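Local coordinates for cytochrome c, class II (Shewanella frigidimarina, PDB 4ULV), which carries a covalently bound heme c and probably takes part in electron transfer, with an iron site that may bind diatomic gases, at residues 86-89 against 90-93; 94-97 against 98-102. All coordinates share one frame; numbering follows the deposited sequence. Where two conformers were deposited one is given.

How the contacts relate
Contact 1 and the first half of contact 2 are consecutive turns of helix 78-98 in the four-helix bundle of a cytochrome c', and 98-102 leads off it into the loop before helix 104-125; the two centres lie 13 Å apart. Contact 1 is at the heme: the CB atom of Phe88 comes within 3.5 Å of the heme methyl CMC, and its side chain is about 5 Å from that of Cys118, a covalent heme attachment. Contact 2 has its centre about 17 Å from that of the chain, yet the side chain of its Leu95 is still about 7 Å from the heme. Both contacts meet helix 104-125, where Thr114 bonds to Asn91 and touches Leu95.

Contact 1 (86-89 against 90-93); sequences TAFQ and DNAA. With HEC (heme c), chain C.
The ring of Phe88 has the heme over one face and the amide of Asn91 at its edge. Heme atom CHC sits 4.1 Å above the ring plane, displaced toward the rim, while Phe88 CE1 reaches heme CBB at 3.6 Å. Near the ring plane, Asn91 OD1 lies 3.8 Å from Phe88 CD1, the amide turned 58° against the ring. Ala92 CB approaches obliquely, 4.4 Å from Phe88 CE1. With CG anti to the backbone N (chi1 166°), Phe88 carries its ring out from the helix to lie against heme methyl CMC and the CAB-CBB side group. Asn91, which was modelled in two conformers, in this one bonds through OD1 to Thr114 OG1 and through ND2 to Ser117 OG, two links to helix 104-125 that fix the turn of its amide. Beneath these side chains runs regular alpha-helical bonding: Asn91 N donates to Ala87 O at 2.8 Å, and Ala92 N to Phe88 O, also at 2.8 Å. On another side of the helix, the Thr86 hydroxyl turns back chiefly to Asp82 O. With the ring cut back to the methyl of an alanine here, a gap would probably open beside heme CMC and CBB, and the Asn91 amide would lose its aromatic neighbour. The chemistry divides by side: apolar carbon against the heme, and next to it a polar amide satisfied by hydroxyls that tie two helices together.

Contact 2 (94-97 against 98-102); sequences ALAV and AAKSS
Lys100 folds back over the last turn of helix 78-98 and places NZ 2.9 Å from Ala96 O. Bends at chi2 (-53°) and chi4 (-87°) curl the chain round, and its CG also passes that oxygen, at 3.4 Å. The ammonium comes in tilted from the carbonyl plane and is gripped further by Ser42 OG and, in a salt bridge, by Asp46 of helix 38-51. The tightly packed part is made by small side chains and one large one. Ala96 and Ala99 lie against helix 38-51, touching Ala45, while Ala98 and Leu95 press on Ala110 of helix 104-125; Leu95 also reaches Phe23 and Met26 of helix 5-30. Within the turn, the methyl CB of Ala99 sits only 3.4 Å from Leu95 O. On the solvent side are Ala94 and Val97, both exposed. The backbone joins the two parts: Ala98 N donates to Ala94 O at 2.9 Å and Ala99 N to Leu95 O in the helical pattern, after which the winding tightens and Lys100 N bonds to Val97 O, three residues back, approaching from well above the carbonyl plane. Overlapping it is a type I turn from Ala98 to Ser101. Ala98 O accepts two bonds, from Ser101 N at 3.1 Å and, in the conformer described for Ser101, from OG at 2.8 Å in the carbonyl plane; OG in turn accepts from Asp103 N. At this helix end Ala96 O is thus taken by the lysine ammonium and Ala98 O by the amide and hydroxyl of Ser101, and the positive charge at the C-terminal end is likely to be favourable to the helix dipole while binding the helix to its neighbour 38-51.

Contact 1 (86-89 against 90-93)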
ATOM      1  N   THR A  86      -1.167 -12.290  10.980  1.00  8.22           N
ATOM      2  CA  THR A  86      -2.629 -12.173  11.034  1.00  9.24           C
ATOM      3  C   THR A  86      -3.147 -11.393  12.212  1.00  8.99           C
ATOM      4  O   THR A  86      -4.088 -10.599  12.096  1.00 10.49           O
ATOM      5  CB  THR A  86      -3.303 -13.538  10.921  1.00 10.95           C
ATOM      6  OG1 THR A  86      -2.916 -14.417  11.949  1.00 13.72           O
ATOM      7  CG2 THR A  86      -2.993 -14.199   9.668  1.00 10.68           C
ATOM      8  N   ALA A  87      -2.456 -11.502  13.347  1.00  9.49           N
ATOM      9  CA  ALA A  87      -2.800 -10.701  14.484  1.00  9.56           C
ATOM     10  C   ALA A  87      -2.564  -9.239  14.255  1.00  8.90           C
ATOM     11  O   ALA A  87      -3.351  -8.384  14.656  1.00  9.45           O
ATOM     12  CB  ALA A  87      -2.089 -11.178  15.721  1.00 10.25           C
ATOM     13  N   PHE A  88      -1.475  -8.951  13.470  1.00  9.15           N
ATOM     14  CA  PHE A  88      -1.243  -7.566  13.095  1.00  9.45           C
ATOM     15  C   PHE A  88      -2.379  -7.028  12.205  1.00  8.85           C
ATOM     16  O   PHE A  88      -2.850  -5.917  12.370  1.00 10.69           O
ATOM     17  CB  PHE A  88       0.168  -7.453  12.421  1.00  8.54           C
ATOM     18  CG  PHE A  88       0.417  -6.170  11.697  1.00  9.54           C
ATOM     19  CD1 PHE A  88       0.188  -4.939  12.294  1.00  9.92           C
ATOM     20  CD2 PHE A  88       1.036  -6.181  10.423  1.00  8.41           C
ATOM     21  CE1 PHE A  88       0.483  -3.755  11.648  1.00  9.61           C
ATOM     22  CE2 PHE A  88       1.303  -4.988   9.776  1.00 11.78           C
ATOM     23  CZ  PHE A  88       1.065  -3.774  10.359  1.00  8.44           C
ATOM     24  N   GLN A  89      -2.749  -7.816  11.189  1.00 10.21           N
ATOM     25  CA  GLN A  89      -3.859  -7.398  10.316  1.00 10.21           C
ATOM     26  C   GLN A  89      -5.084  -7.132  11.179  1.00  9.72           C
ATOM     27  O   GLN A  89      -5.786  -6.145  10.960  1.00 12.47           O
ATOM     28  CB  GLN A  89      -4.149  -8.476   9.242  1.00 10.44           C
ATOM     29  CG  GLN A  89      -2.990  -8.659   8.226  1.00 11.41           C
ATOM     30  CD  GLN A  89      -3.188  -9.800   7.237  1.00 13.46           C
ATOM     31  OE1 GLN A  89      -4.270 -10.420   7.174  1.00 21.62           O
ATOM     32  NE2 GLN A  89      -2.173 -10.051   6.417  1.00 11.89           N
ATOM     33  N   ASP A  90      -5.344  -8.003  12.139  1.00  9.63           N
ATOM     34  CA  ASP A  90      -6.506  -7.823  13.032  1.00 11.87           C
ATOM     35  C   ASP A  90      -6.389  -6.528  13.880  1.00 10.04           C
ATOM     36  O   ASP A  90      -7.351  -5.765  14.012  1.00 12.12           O
ATOM     37  CB  ASP A  90      -6.626  -9.009  13.974  1.00 12.93           C
ATOM     38  CG  ASP A  90      -7.092 -10.276  13.303  1.00 14.42           C
ATOM     39  OD1 ASP A  90      -7.702 -10.246  12.176  1.00 16.00           O
ATOM     40  OD2 ASP A  90      -6.908 -11.370  13.949  1.00 14.99           O
ATOM     41  N   ASN A  91      -5.221  -6.318  14.534  1.00  9.12           N
ATOM     42  CA  ASN A  91      -5.082  -5.134  15.317  0.60  9.25           C
ATOM     43  C   ASN A  91      -5.069  -3.839  14.535  1.00  9.30           C
ATOM     44  O   ASN A  91      -5.554  -2.821  14.976  1.00 10.72           O
ATOM     45  CB  ASN A  91      -3.940  -5.294  16.299  0.60  6.17           C
ATOM     46  CG  ASN A  91      -2.567  -5.051  15.703  0.60  8.52           C
ATOM     47  OD1 ASN A  91      -2.357  -4.073  14.995  0.60 10.80           O
ATOM     48  ND2 ASN A  91      -1.600  -5.914  16.061  0.60  9.35           N
ATOM     49  N   ALA A  92      -4.574  -3.882  13.286  1.00 10.37           N
ATOM     50  CA  ALA A  92      -4.651  -2.703  12.431  1.00  9.54           C
ATOM     51  C   ALA A  92      -6.116  -2.379  12.081  1.00  9.84           C
ATOM     52  O   ALA A  92      -6.498  -1.212  12.062  1.00  9.90           O
ATOM     53  CB  ALA A  92      -3.824  -2.921  11.159  1.00 10.57           C
ATOM     54  N   ALA A  93      -6.885  -3.434  11.819  1.00  9.39           N
ATOM     55  CA  ALA A  93      -8.329  -3.247  11.562  1.00  9.81           C
ATOM     56  C   ALA A  93      -8.979  -2.615  12.820  1.00  9.84           C
ATOM     57  O   ALA A  93      -9.835  -1.699  12.752  1.00 10.85           O
ATOM     58  CB  ALA A  93      -9.012  -4.554  11.210  1.00 12.13           C
TER
HETATM   59 FE   HEC C 129       7.972  -4.571  10.072  1.00 10.11          FE
HETATM   60  CHA HEC C 129      10.662  -4.423   7.944  1.00 10.84           C
HETATM   61  CHB HEC C 129       7.774  -1.208  10.017  1.00  9.06           C
HETATM   62  CHC HEC C 129       4.956  -4.749  11.624  1.00  9.45           C
HETATM   63  CHD HEC C 129       8.134  -7.962  10.016  1.00  8.68           C
HETATM   64  NA  HEC C 129       9.048  -3.074   9.089  1.00  9.71           N
HETATM   65  C1A HEC C 129      10.126  -3.178   8.288  1.00  9.47           C
HETATM   66  C2A HEC C 129      10.595  -1.922   7.880  1.00 10.58           C
HETATM   67  C3A HEC C 129       9.775  -1.011   8.469  1.00 10.00           C
HETATM   68  C4A HEC C 129       8.808  -1.756   9.217  1.00  9.52           C
HETATM   69  CMA HEC C 129       9.869   0.474   8.382  1.00 10.94           C
HETATM   70  CAA HEC C 129      11.800  -1.665   6.967  1.00 10.55           C
HETATM   71  CBA HEC C 129      11.352  -1.667   5.493  1.00 10.95           C
HETATM   72  CGA HEC C 129      12.486  -1.326   4.530  1.00 14.79           C
HETATM   73  O1A HEC C 129      13.336  -2.183   4.302  1.00 18.70           O
HETATM   74  O2A HEC C 129      12.473  -0.210   3.987  1.00 22.51           O
HETATM   75  NB  HEC C 129       6.520  -3.211  10.633  1.00  9.90           N
HETATM   76  C1B HEC C 129       6.652  -1.855  10.652  1.00  9.80           C
HETATM   77  C2B HEC C 129       5.660  -1.196  11.391  1.00  9.43           C
HETATM   78  C3B HEC C 129       4.886  -2.236  11.817  1.00  8.96           C
HETATM   79  C4B HEC C 129       5.402  -3.449  11.372  1.00  9.07           C
HETATM   80  CMB HEC C 129       5.562   0.244  11.694  1.00 10.56           C
HETATM   81  CAB HEC C 129       3.636  -2.199  12.680  1.00  9.67           C
HETATM   82  CBB HEC C 129       2.690  -1.038  12.400  1.00  9.97           C
HETATM   83  NC  HEC C 129       6.676  -6.112  10.677  1.00  9.34           N
HETATM   84  C1C HEC C 129       5.488  -5.996  11.389  1.00  8.64           C
HETATM   85  C2C HEC C 129       4.993  -7.269  11.730  1.00  8.59           C
HETATM   86  C3C HEC C 129       5.899  -8.212  11.250  1.00  9.51           C
HETATM   87  C4C HEC C 129       6.926  -7.420  10.613  1.00  9.35           C
HETATM   88  CMC HEC C 129       3.696  -7.483  12.517  1.00  8.90           C
HETATM   89  CAC HEC C 129       5.907  -9.704  11.374  1.00 10.14           C
HETATM   90  CBC HEC C 129       4.616 -10.451  11.526  1.00  9.88           C
HETATM   91  ND  HEC C 129       9.175  -5.974   9.105  1.00  9.35           N
HETATM   92  C1D HEC C 129       9.176  -7.285   9.299  1.00  9.75           C
HETATM   93  C2D HEC C 129      10.297  -7.933   8.699  1.00  9.93           C
HETATM   94  C3D HEC C 129      10.949  -6.935   8.032  1.00  9.65           C
HETATM   95  C4D HEC C 129      10.277  -5.727   8.348  1.00 10.67           C
HETATM   96  CMD HEC C 129      10.623  -9.369   8.698  1.00 10.70           C
HETATM   97  CAD HEC C 129      12.136  -7.093   7.136  1.00  8.98           C
HETATM   98  CBD HEC C 129      11.775  -7.072   5.648  1.00  9.38           C
HETATM   99  CGD HEC C 129      12.994  -7.230   4.720  1.00 10.29           C
HETATM  100  O1D HEC C 129      14.040  -6.559   5.036  1.00 12.10           O
HETATM  101  O2D HEC C 129      12.866  -8.048   3.798  1.00 11.27           O

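Contact 2 (94-97 against 98-102)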
ATOM      1  N   ALA A  94      -8.596  -3.132  13.989  1.00  9.93           N
ATOM      2  CA  ALA A  94      -9.155  -2.630  15.257  1.00 10.36           C
ATOM      3  C   ALA A  94      -8.801  -1.160  15.520  1.00  9.63           C
ATOM      4  O   ALA A  94      -9.611  -0.375  16.023  1.00 11.32           O
ATOM      5  CB  ALA A  94      -8.748  -3.488  16.425  1.00 11.12           C
ATOM      6  N   LEU A  95      -7.588  -0.775  15.134  1.00  9.62           N
ATOM      7  CA  LEU A  95      -7.225   0.623  15.238  1.00  9.63           C
ATOM      8  C   LEU A  95      -8.029   1.518  14.312  1.00  8.00           C
ATOM      9  O   LEU A  95      -8.434   2.635  14.659  1.00  9.17           O
ATOM     10  CB  LEU A  95      -5.708   0.775  14.938  1.00 10.31           C
ATOM     11  CG  LEU A  95      -5.089   2.165  14.852  1.00  9.20           C
ATOM     12  CD1 LEU A  95      -5.322   2.958  16.137  1.00 10.37           C
ATOM     13  CD2 LEU A  95      -3.584   2.070  14.566  1.00 11.15           C
ATOM     14  N   ALA A  96      -8.230   1.016  13.088  1.00  8.91           N
ATOM     15  CA  ALA A  96      -9.092   1.730  12.146  1.00  8.85           C
ATOM     16  C   ALA A  96     -10.520   1.924  12.699  1.00  9.02           C
ATOM     17  O   ALA A  96     -11.105   2.994  12.517  1.00 10.19           O
ATOM     18  CB  ALA A  96      -9.099   1.075  10.785  1.00  9.58           C
ATOM     19  N   VAL A  97     -11.069   0.879  13.352  1.00  8.80           N
ATOM     20  CA  VAL A  97     -12.400   1.022  13.979  1.00  9.22           C
ATOM     21  C   VAL A  97     -12.317   2.060  15.104  1.00  9.52           C
ATOM     22  O   VAL A  97     -13.185   2.949  15.170  1.00 11.21           O
ATOM     23  CB  VAL A  97     -12.914  -0.363  14.503  1.00 10.22           C
ATOM     24  CG1 VAL A  97     -14.133  -0.214  15.343  1.00  9.63           C
ATOM     25  CG2 VAL A  97     -13.227  -1.309  13.353  1.00 13.98           C
ATOM     26  N   ALA A  98     -11.289   1.977  15.974  1.00  9.11           N
ATOM     27  CA  ALA A  98     -11.209   2.907  17.084  1.00 10.62           C
ATOM     28  C   ALA A  98     -11.109   4.351  16.610  1.00  9.38           C
ATOM     29  O   ALA A  98     -11.657   5.283  17.187  1.00 11.56           O
ATOM     30  CB  ALA A  98      -9.976   2.571  17.947  1.00 10.48           C
ATOM     31  N   ALA A  99     -10.414   4.532  15.465  1.00  8.91           N
ATOM     32  CA  ALA A  99     -10.263   5.849  14.898  1.00 10.53           C
ATOM     33  C   ALA A  99     -11.533   6.498  14.341  1.00 10.87           C
ATOM     34  O   ALA A  99     -11.562   7.687  14.072  1.00 13.32           O
ATOM     35  CB  ALA A  99      -9.194   5.815  13.790  1.00  9.70           C
ATOM     36  N   LYS A 100     -12.593   5.707  14.221  1.00 10.51           N
ATOM     37  CA  LYS A 100     -13.878   6.255  13.835  1.00 11.36           C
ATOM     38  C   LYS A 100     -14.668   6.869  15.005  1.00 13.18           C
ATOM     39  O   LYS A 100     -15.732   7.383  14.770  1.00 21.08           O
ATOM     40  CB  LYS A 100     -14.749   5.187  13.133  1.00 11.83           C
ATOM     41  CG  LYS A 100     -14.095   4.496  11.965  1.00 12.29           C
ATOM     42  CD  LYS A 100     -13.571   5.497  10.989  1.00 11.11           C
ATOM     43  CE  LYS A 100     -12.893   4.830   9.766  1.00 10.03           C
ATOM     44  NZ  LYS A 100     -11.420   4.550  10.098  1.00  9.98           N
ATOM     45  N   SER A 101     -14.133   6.844  16.206  1.00 12.61           N
ATOM     46  CA  SER A 101     -14.754   7.377  17.420  0.60 12.44           C
ATOM     47  C   SER A 101     -13.862   8.536  17.887  1.00 11.86           C
ATOM     48  O   SER A 101     -12.686   8.699  17.438  1.00 15.16           O
ATOM     49  CB  SER A 101     -14.748   6.312  18.497  0.60 14.28           C
ATOM     50  OG  SER A 101     -13.455   6.300  19.097  0.60 15.02           O
ATOM     51  N   SER A 102     -14.361   9.293  18.839  1.00 14.28           N
ATOM     52  CA  SER A 102     -13.566  10.308  19.506  1.00 14.31           C
ATOM     53  C   SER A 102     -13.074   9.861  20.880  1.00 14.25           C
ATOM     54  O   SER A 102     -12.712  10.726  21.681  1.00 21.16           O
ATOM     55  CB  SER A 102     -14.402  11.572  19.608  1.00 15.35           C
ATOM     56  OG  SER A 102     -15.538  11.364  20.408  1.00 19.07           O
TER